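Local coordinates for profilin-1A (Acanthamoeba castellanii, PDB 1ACF), which binds monomeric actin in a 1:1 complex, preventing or enhancing polymerization according to its concentration, and also binds the phosphoinositide PIP2, at residues A[58-63]-A[75-80]. Numbering follows the deposited sequence.
Sequences GGFDLA and RSIYGK
Phe60, on the edge strand 60-62 of the profilin antiparallel sheet, reaches Ile77 and Gly79 on strand 76-80; the axes of the two strands run at 81° and approach to 9.2 Å. The strands are next-but-one neighbours in this sheet: strand 65-72 lies between them, pairing through backbone hydrogen bonds with Phe60 on one side and Tyr78 on the other, so the contact depends on the phenylalanine ring. A chi1 of 49° tucks CG of Phe60 in beside both its backbone N and its carbonyl carbon, and the ring extends from there across the sheet with CZ leading. The methyl CG2 of Ile77, anti to its own backbone N, meets this leading corner obliquely, 3.6 Å from Phe60 CZ, as the two side chains pass in opposite senses. Gly79 has no side chain, and the CE1-CZ end of the ring comes straight up to the main chain there. Val86 and Thr69 also touch the ring, while Ile77 packs against Ala48 and Phe49 of helix 39-50, joining the sheet to the helix on this face. The Tyr78 side chain leaves on the other side of the strand, touches Ala110 and hydrogen-bonds through OH to Glu114 OE2, both on helix 106-121; it is about 9 Å from the side chain of the actin-binding Lys115. The Tyr78 carbonyl carbon nevertheless borders the ring edge near its plane, and the neighbouring Gly79 CA lies oblique to the ring, 3.5 Å from Phe60 CZ.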
ATOM      1  N   GLY A  58       7.253  12.946  -9.480  1.00 17.28           N
ATOM      2  CA  GLY A  58       7.840  11.841 -10.217  1.00 14.16           C
ATOM      3  C   GLY A  58       7.125  10.529 -10.191  1.00 15.70           C
ATOM      4  O   GLY A  58       7.567   9.670 -10.994  1.00 19.26           O
ATOM      5  N   GLY A  59       6.109  10.289  -9.426  1.00 15.02           N
ATOM      6  CA  GLY A  59       5.406   9.003  -9.293  1.00 14.88           C
ATOM      7  C   GLY A  59       6.292   8.098  -8.422  1.00 16.34           C
ATOM      8  O   GLY A  59       7.347   8.567  -7.915  1.00 17.16           O
ATOM      9  N   PHE A  60       5.919   6.834  -8.269  1.00 14.02           N
ATOM     10  CA  PHE A  60       6.696   5.869  -7.457  1.00 11.39           C
ATOM     11  C   PHE A  60       6.634   4.459  -8.042  1.00  8.56           C
ATOM     12  O   PHE A  60       5.700   4.057  -8.734  1.00  7.69           O
ATOM     13  CB  PHE A  60       6.194   5.827  -5.980  1.00  9.54           C
ATOM     14  CG  PHE A  60       4.702   5.673  -5.756  1.00  6.85           C
ATOM     15  CD1 PHE A  60       3.793   6.653  -6.163  1.00  2.00           C
ATOM     16  CD2 PHE A  60       4.206   4.542  -5.113  1.00  5.17           C
ATOM     17  CE1 PHE A  60       2.440   6.542  -5.951  1.00  2.85           C
ATOM     18  CE2 PHE A  60       2.849   4.412  -4.894  1.00  7.37           C
ATOM     19  CZ  PHE A  60       1.938   5.392  -5.326  1.00  2.00           C
ATOM     20  N   ASP A  61       7.558   3.653  -7.605  1.00 10.85           N
ATOM     21  CA  ASP A  61       7.728   2.266  -7.957  1.00 15.03           C
ATOM     22  C   ASP A  61       7.364   1.243  -6.885  1.00 12.12           C
ATOM     23  O   ASP A  61       7.939   1.213  -5.807  1.00 13.04           O
ATOM     24  CB  ASP A  61       9.209   1.998  -8.382  1.00 16.71           C
ATOM     25  CG  ASP A  61       9.542   2.654  -9.713  1.00 22.10           C
ATOM     26  OD1 ASP A  61       8.719   3.349 -10.337  1.00 18.96           O
ATOM     27  OD2 ASP A  61      10.728   2.468 -10.089  1.00 22.09           O
ATOM     28  N   LEU A  62       6.516   0.324  -7.281  1.00 12.30           N
ATOM     29  CA  LEU A  62       6.177  -0.831  -6.415  1.00 17.17           C
ATOM     30  C   LEU A  62       6.288  -2.082  -7.325  1.00 17.79           C
ATOM     31  O   LEU A  62       5.613  -2.177  -8.345  1.00 17.95           O
ATOM     32  CB  LEU A  62       4.907  -0.652  -5.629  1.00 21.81           C
ATOM     33  CG  LEU A  62       4.850   0.031  -4.268  1.00 25.84           C
ATOM     34  CD1 LEU A  62       6.174  -0.048  -3.498  1.00 21.08           C
ATOM     35  CD2 LEU A  62       4.389   1.487  -4.360  1.00 26.73           C
ATOM     36  N   ALA A  63       7.198  -2.975  -6.970  1.00 18.43           N
ATOM     37  CA  ALA A  63       7.452  -4.236  -7.631  1.00 20.01           C
ATOM     38  C   ALA A  63       7.353  -4.129  -9.143  1.00 21.23           C
ATOM     39  O   ALA A  63       6.464  -4.757  -9.767  1.00 24.01           O
ATOM     40  CB  ALA A  63       6.450  -5.281  -7.085  1.00 16.28           C
ATOM     41  N   ARG A  75      -1.371  10.296   5.781  1.00 10.26           N
ATOM     42  CA  ARG A  75      -1.951   8.958   6.022  1.00 14.04           C
ATOM     43  C   ARG A  75      -2.078   8.113   4.764  1.00 10.93           C
ATOM     44  O   ARG A  75      -1.862   6.897   4.829  1.00  9.96           O
ATOM     45  CB  ARG A  75      -3.288   9.046   6.783  1.00 14.69           C
ATOM     46  CG  ARG A  75      -3.946   7.646   7.029  1.00 12.29           C
ATOM     47  CD  ARG A  75      -5.396   7.795   6.925  1.00  7.87           C
ATOM     48  NE  ARG A  75      -6.232   6.714   7.084  1.00 14.51           N
ATOM     49  CZ  ARG A  75      -6.799   5.966   8.007  1.00 18.37           C
ATOM     50  NH1 ARG A  75      -6.641   6.134   9.314  1.00 15.14           N
ATOM     51  NH2 ARG A  75      -7.654   4.982   7.637  1.00 16.85           N
ATOM     52  N   SER A  76      -2.376   8.714   3.629  1.00 10.58           N
ATOM     53  CA  SER A  76      -2.641   7.999   2.385  1.00  8.13           C
ATOM     54  C   SER A  76      -1.962   8.458   1.132  1.00  9.47           C
ATOM     55  O   SER A  76      -2.220   9.625   0.793  1.00  9.58           O
ATOM     56  CB  SER A  76      -4.154   8.271   2.092  1.00  4.35           C
ATOM     57  OG  SER A  76      -4.899   7.517   3.043  1.00  5.74           O
ATOM     58  N   ILE A  77      -1.312   7.523   0.454  1.00 10.14           N
ATOM     59  CA  ILE A  77      -0.714   7.734  -0.858  1.00 11.84           C
ATOM     60  C   ILE A  77      -1.367   6.744  -1.870  1.00 12.17           C
ATOM     61  O   ILE A  77      -1.265   5.503  -1.768  1.00 10.74           O
ATOM     62  CB  ILE A  77       0.831   7.596  -0.921  1.00 13.35           C
ATOM     63  CG1 ILE A  77       1.519   8.803  -0.209  1.00 10.90           C
ATOM     64  CG2 ILE A  77       1.322   7.525  -2.449  1.00 11.75           C
ATOM     65  CD1 ILE A  77       3.014   8.456   0.158  1.00 10.23           C
ATOM     66  N   TYR A  78      -1.994   7.327  -2.863  1.00 12.18           N
ATOM     67  CA  TYR A  78      -2.658   6.565  -3.931  1.00 10.76           C
ATOM     68  C   TYR A  78      -1.875   6.731  -5.273  1.00 12.02           C
ATOM     69  O   TYR A  78      -1.467   7.822  -5.698  1.00  9.22           O
ATOM     70  CB  TYR A  78      -4.113   6.967  -4.062  1.00  8.98           C
ATOM     71  CG  TYR A  78      -5.050   6.604  -2.922  1.00 11.07           C
ATOM     72  CD1 TYR A  78      -4.651   6.051  -1.705  1.00 10.96           C
ATOM     73  CD2 TYR A  78      -6.388   6.993  -3.052  1.00 10.10           C
ATOM     74  CE1 TYR A  78      -5.561   5.849  -0.668  1.00 11.36           C
ATOM     75  CE2 TYR A  78      -7.310   6.809  -2.043  1.00 13.41           C
ATOM     76  CZ  TYR A  78      -6.888   6.212  -0.850  1.00 10.94           C
ATOM     77  OH  TYR A  78      -7.868   6.026   0.090  1.00 11.70           O
ATOM     78  N   GLY A  79      -1.722   5.568  -5.904  1.00 10.70           N
ATOM     79  CA  GLY A  79      -1.044   5.407  -7.197  1.00 13.91           C
ATOM     80  C   GLY A  79      -2.025   4.849  -8.241  1.00 11.18           C
ATOM     81  O   GLY A  79      -2.945   4.061  -7.886  1.00  9.78           O
ATOM     82  N   LYS A  80      -1.780   5.293  -9.454  1.00  9.75           N
ATOM     83  CA  LYS A  80      -2.647   4.860 -10.578  1.00 13.10           C
ATOM     84  C   LYS A  80      -1.725   4.611 -11.771  1.00 14.56           C
ATOM     85  O   LYS A  80      -0.783   5.376 -12.003  1.00 15.79           O
ATOM     86  CB  LYS A  80      -3.730   5.833 -10.995  1.00 13.04           C
ATOM     87  CG  LYS A  80      -4.748   5.268 -11.987  1.00 22.28           C
ATOM     88  CD  LYS A  80      -5.536   6.371 -12.727  1.00 26.17           C
ATOM     89  CE  LYS A  80      -4.631   7.153 -13.670  1.00 27.57           C
ATOM     90  NZ  LYS A  80      -5.213   8.497 -13.960  1.00 30.85           N
TER